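PDB 4QFN: ABC transporter periplasmic peptide-binding protein from Pseudoalteromonas, which probably binds short peptides in the periplasm for uptake by an ABC transporter, and here holds a glycyl-glutamate dipeptide. Local coordinates for residues 378-383 / 412-417; 34-39 / 49-54; 265-270 / 382-387; 416-421 / 429-434. All coordinates share one frame; numbering follows the deposited sequence.

Interaction 1 (378-383 / 412-417). With GLU (glutamic acid), chain D.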
# COMPACT_ATOMS: atom_id res chain seq x y z
N ALA A 378 -7.62 -15.54 5.30
CA ALA A 378 -7.91 -14.35 6.08
C ALA A 378 -6.67 -13.78 6.74
O ALA A 378 -5.91 -14.49 7.40
CB ALA A 378 -8.99 -14.66 7.14
N MET A 379 -6.50 -12.47 6.56
CA MET A 379 -5.49 -11.66 7.23
C MET A 379 -5.64 -11.74 8.74
O MET A 379 -6.75 -11.64 9.27
CB MET A 379 -5.63 -10.19 6.80
CG MET A 379 -6.27 -10.04 5.43
SD MET A 379 -6.15 -8.40 4.72
CE MET A 379 -7.75 -7.78 5.17
N PRO A 380 -4.51 -11.85 9.44
CA PRO A 380 -4.46 -11.92 10.91
C PRO A 380 -4.42 -10.54 11.55
O PRO A 380 -4.48 -10.46 12.77
CB PRO A 380 -3.14 -12.64 11.17
CG PRO A 380 -2.25 -12.16 10.05
CD PRO A 380 -3.16 -11.88 8.84
N VAL A 381 -4.31 -9.46 10.77
CA VAL A 381 -4.26 -8.12 11.36
C VAL A 381 -5.29 -7.19 10.78
O VAL A 381 -5.73 -7.35 9.65
CB VAL A 381 -2.88 -7.45 11.22
CG1 VAL A 381 -1.85 -8.17 12.05
CG2 VAL A 381 -2.45 -7.37 9.76
N SER A 382 -5.68 -6.23 11.60
CA SER A 382 -6.62 -5.21 11.17
C SER A 382 -5.99 -4.34 10.08
O SER A 382 -4.81 -4.01 10.15
CB SER A 382 -7.03 -4.37 12.38
OG SER A 382 -7.93 -3.36 11.98
N ARG A 383 -6.78 -4.02 9.05
CA ARG A 383 -6.38 -3.08 8.00
C ARG A 383 -7.50 -2.03 7.86
O ARG A 383 -8.64 -2.30 8.23
CB ARG A 383 -6.20 -3.79 6.64
CG ARG A 383 -5.51 -5.15 6.66
CD ARG A 383 -4.14 -5.10 7.33
NE ARG A 383 -3.19 -4.26 6.62
CZ ARG A 383 -2.34 -3.41 7.22
NH1 ARG A 383 -2.33 -3.29 8.55
NH2 ARG A 383 -1.49 -2.70 6.48
N TYR A 412 -2.13 -16.95 8.25
CA TYR A 412 -0.72 -17.00 8.64
C TYR A 412 -0.27 -15.64 9.13
O TYR A 412 -0.95 -14.64 8.93
CB TYR A 412 0.16 -17.39 7.45
CG TYR A 412 -0.14 -18.73 6.83
CD1 TYR A 412 0.29 -19.90 7.44
CD2 TYR A 412 -0.82 -18.83 5.63
CE1 TYR A 412 0.02 -21.14 6.88
CE2 TYR A 412 -1.09 -20.06 5.05
CZ TYR A 412 -0.67 -21.21 5.68
OH TYR A 412 -0.92 -22.44 5.12
N GLU A 413 0.90 -15.60 9.77
CA GLU A 413 1.56 -14.34 10.08
C GLU A 413 1.51 -13.37 8.87
O GLU A 413 1.66 -13.79 7.72
CB GLU A 413 3.00 -14.59 10.53
CG GLU A 413 3.76 -13.34 10.97
CD GLU A 413 4.38 -12.59 9.81
OE1 GLU A 413 4.73 -13.23 8.79
OE2 GLU A 413 4.51 -11.35 9.92
N TRP A 414 1.30 -12.09 9.16
CA TRP A 414 1.03 -11.09 8.13
C TRP A 414 1.98 -11.11 6.93
O TRP A 414 1.53 -11.21 5.80
CB TRP A 414 1.00 -9.70 8.77
CG TRP A 414 0.69 -8.54 7.87
CD1 TRP A 414 1.34 -7.35 7.83
CD2 TRP A 414 -0.37 -8.44 6.91
NE1 TRP A 414 0.77 -6.51 6.91
CE2 TRP A 414 -0.29 -7.15 6.33
CE3 TRP A 414 -1.37 -9.30 6.48
CZ2 TRP A 414 -1.17 -6.72 5.36
CZ3 TRP A 414 -2.24 -8.87 5.52
CH2 TRP A 414 -2.14 -7.59 4.96
N ASN A 415 3.27 -11.01 7.18
CA ASN A 415 4.20 -10.93 6.07
C ASN A 415 4.25 -12.26 5.30
O ASN A 415 4.35 -12.26 4.08
CB ASN A 415 5.60 -10.50 6.55
CG ASN A 415 5.63 -9.04 7.03
OD1 ASN A 415 5.05 -8.15 6.40
ND2 ASN A 415 6.31 -8.80 8.15
N THR A 416 4.16 -13.37 6.01
CA THR A 416 4.11 -14.68 5.37
C THR A 416 2.86 -14.78 4.51
O THR A 416 2.88 -15.29 3.38
CB THR A 416 4.08 -15.80 6.42
OG1 THR A 416 5.25 -15.70 7.24
CG2 THR A 416 4.04 -17.18 5.76
N PHE A 417 1.75 -14.32 5.09
CA PHE A 417 0.47 -14.28 4.41
C PHE A 417 0.57 -13.55 3.05
O PHE A 417 0.17 -14.09 2.02
CB PHE A 417 -0.54 -13.61 5.33
CG PHE A 417 -1.94 -13.55 4.79
CD1 PHE A 417 -2.35 -12.48 4.02
CD2 PHE A 417 -2.85 -14.55 5.08
CE1 PHE A 417 -3.64 -12.41 3.54
CE2 PHE A 417 -4.14 -14.50 4.60
CZ PHE A 417 -4.54 -13.43 3.83
N GLU D . -1.09 -2.89 0.79
CA GLU D . -1.93 -3.80 1.58
C GLU D . -1.98 -3.43 3.05
O GLU D . -1.07 -2.82 3.61
CB GLU D . -1.46 -5.25 1.42
CG GLU D . -1.52 -5.75 -0.01
CD GLU D . -0.17 -5.64 -0.74
OE1 GLU D . -0.02 -6.26 -1.81
OE2 GLU D . 0.74 -4.94 -0.22
OXT GLU D . -2.96 -3.75 3.73

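Interaction 2 (34-39 / 49-54). With GLU (glutamic acid), chain D.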
# COMPACT_ATOMS: atom_id res chain seq x y z
N CYS A 34 3.07 1.39 18.56
CA CYS A 34 2.74 -0.02 18.51
C CYS A 34 2.43 -0.47 17.09
O CYS A 34 1.30 -0.29 16.62
CB CYS A 34 1.52 -0.31 19.37
SG CYS A 34 1.92 -1.02 20.93
N ALA A 35 3.42 -1.06 16.44
CA ALA A 35 3.30 -1.52 15.06
C ALA A 35 2.71 -2.93 14.98
O ALA A 35 2.97 -3.78 15.84
CB ALA A 35 4.69 -1.50 14.38
N GLU A 36 1.91 -3.17 13.94
CA GLU A 36 1.20 -4.45 13.83
C GLU A 36 2.02 -5.57 13.18
O GLU A 36 1.58 -6.71 13.16
CB GLU A 36 -0.14 -4.29 13.11
CG GLU A 36 -0.04 -4.06 11.59
CD GLU A 36 0.19 -2.58 11.23
OE1 GLU A 36 0.63 -1.81 12.11
OE2 GLU A 36 -0.08 -2.19 10.07
N ALA A 37 3.19 -5.24 12.63
CA ALA A 37 4.03 -6.24 11.97
C ALA A 37 5.50 -5.86 11.93
O ALA A 37 5.85 -4.69 12.03
CB ALA A 37 3.54 -6.55 10.55
N ASN A 38 6.33 -6.87 11.77
CA ASN A 38 7.75 -6.70 11.54
C ASN A 38 7.97 -6.04 10.16
O ASN A 38 7.26 -6.34 9.20
CB ASN A 38 8.41 -8.08 11.60
CG ASN A 38 9.89 -8.02 11.84
OD1 ASN A 38 10.68 -8.31 10.95
ND2 ASN A 38 10.27 -7.65 13.05
N PRO A 39 8.93 -5.11 10.06
CA PRO A 39 9.26 -4.55 8.73
C PRO A 39 9.94 -5.61 7.88
O PRO A 39 10.80 -6.28 8.41
CB PRO A 39 10.25 -3.43 9.07
CG PRO A 39 10.84 -3.84 10.43
CD PRO A 39 9.69 -4.47 11.15
N THR A 49 3.59 -3.50 1.30
CA THR A 49 2.87 -3.73 2.55
C THR A 49 2.86 -2.52 3.48
O THR A 49 3.91 -2.07 3.94
CB THR A 49 3.48 -4.94 3.30
OG1 THR A 49 3.55 -6.05 2.41
CG2 THR A 49 2.64 -5.31 4.49
N GLY A 50 1.68 -1.99 3.76
CA GLY A 50 1.55 -0.79 4.58
C GLY A 50 2.26 -0.87 5.91
O GLY A 50 2.83 0.13 6.36
N SER A 51 2.25 -2.04 6.52
CA SER A 51 2.86 -2.25 7.83
C SER A 51 4.32 -1.84 7.84
O SER A 51 4.81 -1.26 8.82
CB SER A 51 2.79 -3.73 8.17
OG SER A 51 1.52 -4.22 7.88
N THR A 52 5.03 -2.19 6.77
CA THR A 52 6.43 -1.83 6.63
C THR A 52 6.58 -0.36 6.27
O THR A 52 7.34 0.38 6.91
CB THR A 52 7.09 -2.69 5.56
OG1 THR A 52 7.15 -4.04 6.02
CG2 THR A 52 8.51 -2.21 5.28
N ILE A 53 5.84 0.07 5.25
CA ILE A 53 5.90 1.45 4.78
C ILE A 53 5.62 2.46 5.89
O ILE A 53 6.27 3.51 5.94
CB ILE A 53 4.92 1.68 3.60
CG1 ILE A 53 5.25 0.71 2.46
CG2 ILE A 53 5.00 3.11 3.08
CD1 ILE A 53 6.74 0.67 2.11
N ASP A 54 4.67 2.13 6.77
CA ASP A 54 4.31 3.00 7.87
C ASP A 54 5.48 3.25 8.78
O ASP A 54 5.63 4.33 9.33
CB ASP A 54 3.16 2.39 8.69
CG ASP A 54 1.79 2.69 8.08
OD1 ASP A 54 1.73 3.49 7.13
OD2 ASP A 54 0.77 2.13 8.56
N GLU D . -1.09 -2.89 0.79
CA GLU D . -1.93 -3.80 1.58
C GLU D . -1.98 -3.43 3.05
O GLU D . -1.07 -2.82 3.61
CB GLU D . -1.46 -5.25 1.42
CG GLU D . -1.52 -5.75 -0.01
CD GLU D . -0.17 -5.64 -0.74
OE1 GLU D . -0.02 -6.26 -1.81
OE2 GLU D . 0.74 -4.94 -0.22
OXT GLU D . -2.96 -3.75 3.73
O HOH W 1 -0.22 -0.35 8.13
O HOH W 2 3.78 -2.10 11.26
O HOH W 3 1.28 1.04 11.03
O HOH W 4 5.32 -5.51 7.31

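Interaction 3 (265-270 / 382-387). With GLU (glutamic acid), chain D.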
# COMPACT_ATOMS: atom_id res chain seq x y z
N THR A 265 -1.08 3.70 18.55
CA THR A 265 -1.50 2.34 18.25
C THR A 265 -2.04 2.29 16.83
O THR A 265 -3.01 2.96 16.48
CB THR A 265 -2.61 1.88 19.25
OG1 THR A 265 -2.01 1.38 20.45
CG2 THR A 265 -3.48 0.80 18.66
N ALA A 266 -1.40 1.48 16.01
CA ALA A 266 -1.82 1.29 14.64
C ALA A 266 -3.12 0.48 14.56
O ALA A 266 -3.26 -0.55 15.24
CB ALA A 266 -0.71 0.57 13.87
N HIS A 267 -4.07 0.94 13.75
CA HIS A 267 -5.25 0.14 13.39
C HIS A 267 -6.01 -0.47 14.59
O HIS A 267 -6.12 -1.69 14.72
CB HIS A 267 -4.83 -0.99 12.43
CG HIS A 267 -4.15 -0.51 11.18
ND1 HIS A 267 -4.79 0.29 10.25
CD2 HIS A 267 -2.89 -0.68 10.73
CE1 HIS A 267 -3.95 0.57 9.27
NE2 HIS A 267 -2.79 -0.01 9.54
N PRO A 268 -6.56 0.39 15.46
CA PRO A 268 -7.27 -0.13 16.63
C PRO A 268 -8.42 -1.11 16.30
O PRO A 268 -9.19 -0.87 15.37
CB PRO A 268 -7.83 1.13 17.29
CG PRO A 268 -7.71 2.23 16.24
CD PRO A 268 -6.52 1.86 15.44
N SER A 269 -8.52 -2.20 17.07
CA SER A 269 -9.64 -3.12 16.92
C SER A 269 -10.97 -2.39 17.07
O SER A 269 -11.20 -1.72 18.07
CB SER A 269 -9.57 -4.27 17.94
OG SER A 269 -8.28 -4.42 18.51
N SER A 270 -11.84 -2.52 16.07
CA SER A 270 -13.14 -1.86 16.09
C SER A 270 -14.02 -2.29 17.27
O SER A 270 -14.88 -1.52 17.71
CB SER A 270 -13.87 -2.07 14.76
OG SER A 270 -13.83 -3.42 14.36
N SER A 382 -5.68 -6.23 11.60
CA SER A 382 -6.62 -5.21 11.17
C SER A 382 -5.99 -4.34 10.08
O SER A 382 -4.81 -4.01 10.15
CB SER A 382 -7.03 -4.37 12.38
OG SER A 382 -7.93 -3.36 11.98
N ARG A 383 -6.78 -4.02 9.05
CA ARG A 383 -6.38 -3.08 8.00
C ARG A 383 -7.50 -2.03 7.86
O ARG A 383 -8.64 -2.30 8.23
CB ARG A 383 -6.20 -3.79 6.64
CG ARG A 383 -5.51 -5.15 6.66
CD ARG A 383 -4.14 -5.10 7.33
NE ARG A 383 -3.19 -4.26 6.62
CZ ARG A 383 -2.34 -3.41 7.22
NH1 ARG A 383 -2.33 -3.29 8.55
NH2 ARG A 383 -1.49 -2.70 6.48
N ILE A 384 -7.18 -0.87 7.29
CA ILE A 384 -8.18 0.17 7.06
C ILE A 384 -9.38 -0.38 6.32
O ILE A 384 -10.52 -0.09 6.66
CB ILE A 384 -7.62 1.31 6.20
CG1 ILE A 384 -6.42 1.98 6.87
CG2 ILE A 384 -8.71 2.32 5.91
CD1 ILE A 384 -5.66 2.92 5.96
N TYR A 385 -9.13 -1.19 5.30
CA TYR A 385 -10.20 -1.72 4.47
C TYR A 385 -10.88 -2.99 5.00
O TYR A 385 -11.88 -3.42 4.43
CB TYR A 385 -9.69 -1.96 3.05
CG TYR A 385 -8.44 -2.78 3.03
CD1 TYR A 385 -8.50 -4.17 3.17
CD2 TYR A 385 -7.19 -2.18 2.88
CE1 TYR A 385 -7.35 -4.94 3.15
CE2 TYR A 385 -6.04 -2.94 2.88
CZ TYR A 385 -6.13 -4.32 3.01
OH TYR A 385 -4.99 -5.09 3.01
N ASN A 386 -10.35 -3.57 6.07
CA ASN A 386 -10.96 -4.75 6.70
C ASN A 386 -10.45 -4.90 8.13
O ASN A 386 -9.36 -5.44 8.36
CB ASN A 386 -10.66 -6.03 5.90
CG ASN A 386 -11.52 -7.22 6.34
OD1 ASN A 386 -12.00 -7.28 7.47
ND2 ASN A 386 -11.70 -8.18 5.44
N PRO A 387 -11.22 -4.40 9.11
CA PRO A 387 -10.77 -4.43 10.51
C PRO A 387 -10.71 -5.83 11.13
O PRO A 387 -10.15 -5.99 12.20
CB PRO A 387 -11.82 -3.56 11.24
CG PRO A 387 -12.95 -3.42 10.31
CD PRO A 387 -12.40 -3.54 8.92
N GLU D . -1.09 -2.89 0.79
CA GLU D . -1.93 -3.80 1.58
C GLU D . -1.98 -3.43 3.05
O GLU D . -1.07 -2.82 3.61
CB GLU D . -1.46 -5.25 1.42
CG GLU D . -1.52 -5.75 -0.01
CD GLU D . -0.17 -5.64 -0.74
OE1 GLU D . -0.02 -6.26 -1.81
OE2 GLU D . 0.74 -4.94 -0.22
OXT GLU D . -2.96 -3.75 3.73
O HOH W 1 -0.22 -0.35 8.13
O HOH W 5 -9.61 -0.41 12.33

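Interaction 4 (416-421 / 429-434). With GLY (glycine), chain C; GLU (glutamic acid), chain D.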
# COMPACT_ATOMS: atom_id res chain seq x y z
N THR A 416 4.16 -13.37 6.01
CA THR A 416 4.11 -14.68 5.37
C THR A 416 2.86 -14.78 4.51
O THR A 416 2.88 -15.29 3.38
CB THR A 416 4.08 -15.80 6.42
OG1 THR A 416 5.25 -15.70 7.24
CG2 THR A 416 4.04 -17.18 5.76
N PHE A 417 1.75 -14.32 5.09
CA PHE A 417 0.47 -14.28 4.41
C PHE A 417 0.57 -13.55 3.05
O PHE A 417 0.17 -14.09 2.02
CB PHE A 417 -0.54 -13.61 5.33
CG PHE A 417 -1.94 -13.55 4.79
CD1 PHE A 417 -2.35 -12.48 4.02
CD2 PHE A 417 -2.85 -14.55 5.08
CE1 PHE A 417 -3.64 -12.41 3.54
CE2 PHE A 417 -4.14 -14.50 4.60
CZ PHE A 417 -4.54 -13.43 3.83
N ILE A 418 1.12 -12.33 3.06
CA ILE A 418 1.25 -11.53 1.83
C ILE A 418 2.11 -12.25 0.79
O ILE A 418 1.85 -12.21 -0.41
CB ILE A 418 1.88 -10.15 2.12
CG1 ILE A 418 0.93 -9.24 2.90
CG2 ILE A 418 2.36 -9.50 0.83
CD1 ILE A 418 -0.37 -8.92 2.19
N GLN A 419 3.15 -12.92 1.26
CA GLN A 419 4.05 -13.63 0.38
C GLN A 419 3.37 -14.83 -0.32
O GLN A 419 3.57 -15.09 -1.50
CB GLN A 419 5.29 -14.07 1.16
CG GLN A 419 6.04 -15.24 0.56
CD GLN A 419 7.03 -14.81 -0.49
OE1 GLN A 419 7.22 -13.61 -0.73
NE2 GLN A 419 7.67 -15.79 -1.12
N ARG A 420 2.55 -15.57 0.42
CA ARG A 420 1.88 -16.74 -0.13
C ARG A 420 0.71 -16.38 -1.03
O ARG A 420 0.42 -17.08 -2.01
CB ARG A 420 1.46 -17.69 0.99
CG ARG A 420 2.66 -18.27 1.71
CD ARG A 420 2.29 -19.29 2.77
NE ARG A 420 3.48 -19.73 3.49
CZ ARG A 420 3.48 -20.44 4.62
NH1 ARG A 420 2.33 -20.80 5.17
NH2 ARG A 420 4.62 -20.79 5.19
N ILE A 421 0.05 -15.26 -0.72
CA ILE A 421 -0.99 -14.76 -1.60
C ILE A 421 -0.31 -14.28 -2.87
O ILE A 421 -0.85 -14.43 -3.96
CB ILE A 421 -1.78 -13.61 -0.95
CG1 ILE A 421 -2.63 -14.12 0.23
CG2 ILE A 421 -2.68 -12.93 -1.96
CD1 ILE A 421 -3.58 -15.27 -0.12
N VAL A 429 -9.34 -15.06 -1.26
CA VAL A 429 -8.71 -14.31 -0.19
C VAL A 429 -9.44 -13.02 0.13
O VAL A 429 -9.93 -12.31 -0.76
CB VAL A 429 -7.21 -14.02 -0.51
CG1 VAL A 429 -7.08 -13.36 -1.87
CG2 VAL A 429 -6.58 -13.13 0.56
N LEU A 430 -9.50 -12.71 1.42
CA LEU A 430 -9.97 -11.43 1.87
C LEU A 430 -8.76 -10.52 1.98
O LEU A 430 -7.91 -10.70 2.85
CB LEU A 430 -10.69 -11.56 3.21
CG LEU A 430 -11.98 -12.38 3.21
CD1 LEU A 430 -12.50 -12.57 4.63
CD2 LEU A 430 -13.04 -11.74 2.33
N LEU A 431 -8.67 -9.55 1.08
CA LEU A 431 -7.59 -8.59 1.09
C LEU A 431 -8.12 -7.24 0.66
O LEU A 431 -9.30 -6.95 0.82
CB LEU A 431 -6.44 -9.04 0.19
CG LEU A 431 -5.14 -9.36 0.92
CD1 LEU A 431 -4.21 -10.20 0.06
CD2 LEU A 431 -4.45 -8.09 1.40
N GLY A 432 -7.25 -6.42 0.11
CA GLY A 432 -7.65 -5.09 -0.31
C GLY A 432 -6.48 -4.19 -0.57
O GLY A 432 -5.35 -4.64 -0.68
N TRP A 433 -6.75 -2.89 -0.67
CA TRP A 433 -5.71 -1.96 -1.04
C TRP A 433 -6.03 -0.60 -0.45
O TRP A 433 -7.16 -0.12 -0.56
CB TRP A 433 -5.62 -1.90 -2.56
CG TRP A 433 -4.44 -1.15 -3.10
CD1 TRP A 433 -4.44 0.14 -3.59
CD2 TRP A 433 -3.11 -1.64 -3.25
NE1 TRP A 433 -3.18 0.47 -4.03
CE2 TRP A 433 -2.34 -0.59 -3.82
CE3 TRP A 433 -2.48 -2.85 -2.94
CZ2 TRP A 433 -0.98 -0.73 -4.09
CZ3 TRP A 433 -1.12 -2.98 -3.22
CH2 TRP A 433 -0.39 -1.93 -3.79
N ALA A 434 -5.04 -0.01 0.20
CA ALA A 434 -5.14 1.37 0.65
C ALA A 434 -4.31 2.17 -0.33
O ALA A 434 -3.12 1.93 -0.50
CB ALA A 434 -4.58 1.52 2.06
N GLY C . -0.71 0.57 -0.32
CA GLY C . -0.59 -0.87 -0.46
C GLY C . -1.51 -1.67 0.46
O GLY C . -2.57 -1.19 0.87
N GLU D . -1.09 -2.89 0.79
CA GLU D . -1.93 -3.80 1.58
C GLU D . -1.98 -3.43 3.05
O GLU D . -1.07 -2.82 3.61
CB GLU D . -1.46 -5.25 1.42
CG GLU D . -1.52 -5.75 -0.01
CD GLU D . -0.17 -5.64 -0.74
OE1 GLU D . -0.02 -6.26 -1.81
OE2 GLU D . 0.74 -4.94 -0.22
OXT GLU D . -2.96 -3.75 3.73

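Interaction 1 (378-383 / 412-417)
V381, M379, P380 and R383 all lean on the indole of W414, and R383 also holds the ligand. V381 lays its CG2 methyl over one face, 3.9 Å from the centroid of the W414 five-membered ring, a CH-pi contact. M379 runs alongside the indole, with SD 5.0 Å from the centroid of the W414 six-membered ring and oblique to it. R383 bends at chi2 and chi3, which folds its guanidinium back beside W414: CE2 lies over one guanidinium face, the two planes 51° apart. The bend also aims NE and NH2 at the C-terminal carboxylate of the bound Gly-Glu. NE donates to OXT of the glutamate at 2.9 Å, while NH2 donates to its O at 2.9 Å, nearly straight at 166°. NH1 turns the other way, to S382 O and to a salt bridge with E36. A step further out, M379 CA sits over the face of F417, 4.1 Å from the ring centroid. CG anti to the backbone N (chi1 -178°) sets the W414 indole beside V381 and R383, and E413 caps the helix start that carries it: OE1 accepts from T416 N at 2.8 Å and OE2 from N415 N at 3.0 Å. With all three guanidinium nitrogens engaged and W414 beside it, R383 has little freedom to turn; its positive charge probably selects for the free C-terminus of a short peptide.

Interaction 2 (34-39 / 49-54)
S51, T52 and E36 carry most of this contact between the end of strand 30-35 and the first turn of helix 50-60. S51 is the most covered: its CB rests 3.8 Å from A37 CB, and its OG makes a weak hydrogen bond to E36 OE2 at 3.4 Å. W414 NE1 also donates weakly to that OG. T52 sets OG1 against the P39 backbone, 3.5 Å from P39 CA, where it accepts from V40 N and donates to a water that in turn donates to N38 O. E36 has CG between its N and carbonyl carbon (chi1 73°) and bends at chi2, bringing the carboxylate to the helix and to its main partner, R383. Two waters bridge it to D54: one donates 2.7 Å to E36 OE2 and 2.7 Å to D54 OD2, the other joins E36 OE1 to the same OD2. They probably ease the repulsion of two like charges. Replacing E36 by an alanine is likely to leave R383 NH1 without its salt bridge and both waters without one of the two carboxylates they link. G50 N donates to the ligand glutamate O at 2.9 Å, a helix N-terminus meeting a carboxylate in the peptide site of this periplasmic binding protein.

Interaction 3 (265-270 / 382-387)
Packing comes first: H267 sets its imidazole against S382, R383 and I384. CG is anti to the H267 carbonyl carbon (chi1 -56°), which sends the ring to these three residues. S382 O lies over one ring face, and I384 CG1 reaches the ring edge, 3.7 Å from H267 CE1. The R383 guanidinium stands obliquely beside the ring, its plane 68° from that of the imidazole, with NH1 3.4 Å from H267 CD2. Farther along, the P387 ring lies against S270, whose OG is 3.7 Å from P387 CB.

Directly after S382 comes a type I beta turn from R383 to N386, closed by N386 N donating to R383 O at 3.0 Å. It belongs to the loop between strand 372-378 and helix 389-401, so the contact brings the loop after strand 264-266 up to a loop that lines the peptide pocket.

Waters make the polar links between the segments. One sits in the plane of the H267 ring at its edge, 3.0 Å from NE2, and accepts from R383 NH2. Another donates to P268 O at 3.1 Å and pairs weakly with S382 OG.

The bonds to the ligand come last. Y385 OH donates to OXT of the bound glutamate over a short 2.5 Å, so this oxygen is shared with R383 NE. R383 CB lies over one face of the Y385 ring, offset toward its rim.

Interaction 4 (416-421 / 429-434)
L431 is the odd one out: its chi1 of -114° lies well away from a staggered position, yet in this pose its two methyls serve two different neighbours. CD1 slides past I421, 3.7 Å from I421 CG2, while CD2 lies 4.0 Å from CG of the ligand glutamate. This is a helix on a sheet in the alpha/beta part of a periplasmic binding protein: segment 416-421 of the helix crosses strand segment 429-434 at 102° and meets it mainly through hydrocarbon side chains, with no hydrogen bond between the two. I421 and V429 meet tip to tip, I421 CD1 3.7 Å from V429 CG2. The same V429 methyl comes obliquely to the F417 ring, 3.9 Å from CZ. That ring has I421 CG1 over one face, so F417, I421 and V429 close into one cluster, with W377 of the adjoining strand 372-378 also against the helix. I418 CD1 meets both L431 CD2 and the ligand glutamate CB, the latter at 3.9 Å.

At its far end the strand takes the dipeptide as a partner. A434 N donates to O of the ligand glycine at 2.8 Å, and the glycine N donates back to A434 O, an antiparallel hydrogen-bonded pair. W433 lays its indole flat beneath that residue; an alanine here would probably leave the glycine held by its hydrogen bonds, with a gap under CA. The indole plane is 3.4 Å below the glycine CA, and the glutamate OE1 sits in that plane at the ring edge, 3.7 Å from W433 CZ3.

Along the chain interaction 2 comes first; interaction 3 then joins residues 265-270 to the loop 382-387, which overlaps interaction 1 at S382 and R383, and interaction 4 comes last. Interactions 1 and 4 are nearest, their centres 7 Å apart, and share T416 and F417 on helix 414-422; 3 and 4 are the farthest, at 15 Å. Interactions 2 and 3 sit at neighbouring parallel strands, 30-35 and 264-266, and share a water. R383 ties 1 and 3 to 2 through its salt bridge to E36. All four touch the ligand glutamate, so together they wrap the dipeptide from several sides, consistent with a binding cleft closed over its peptide.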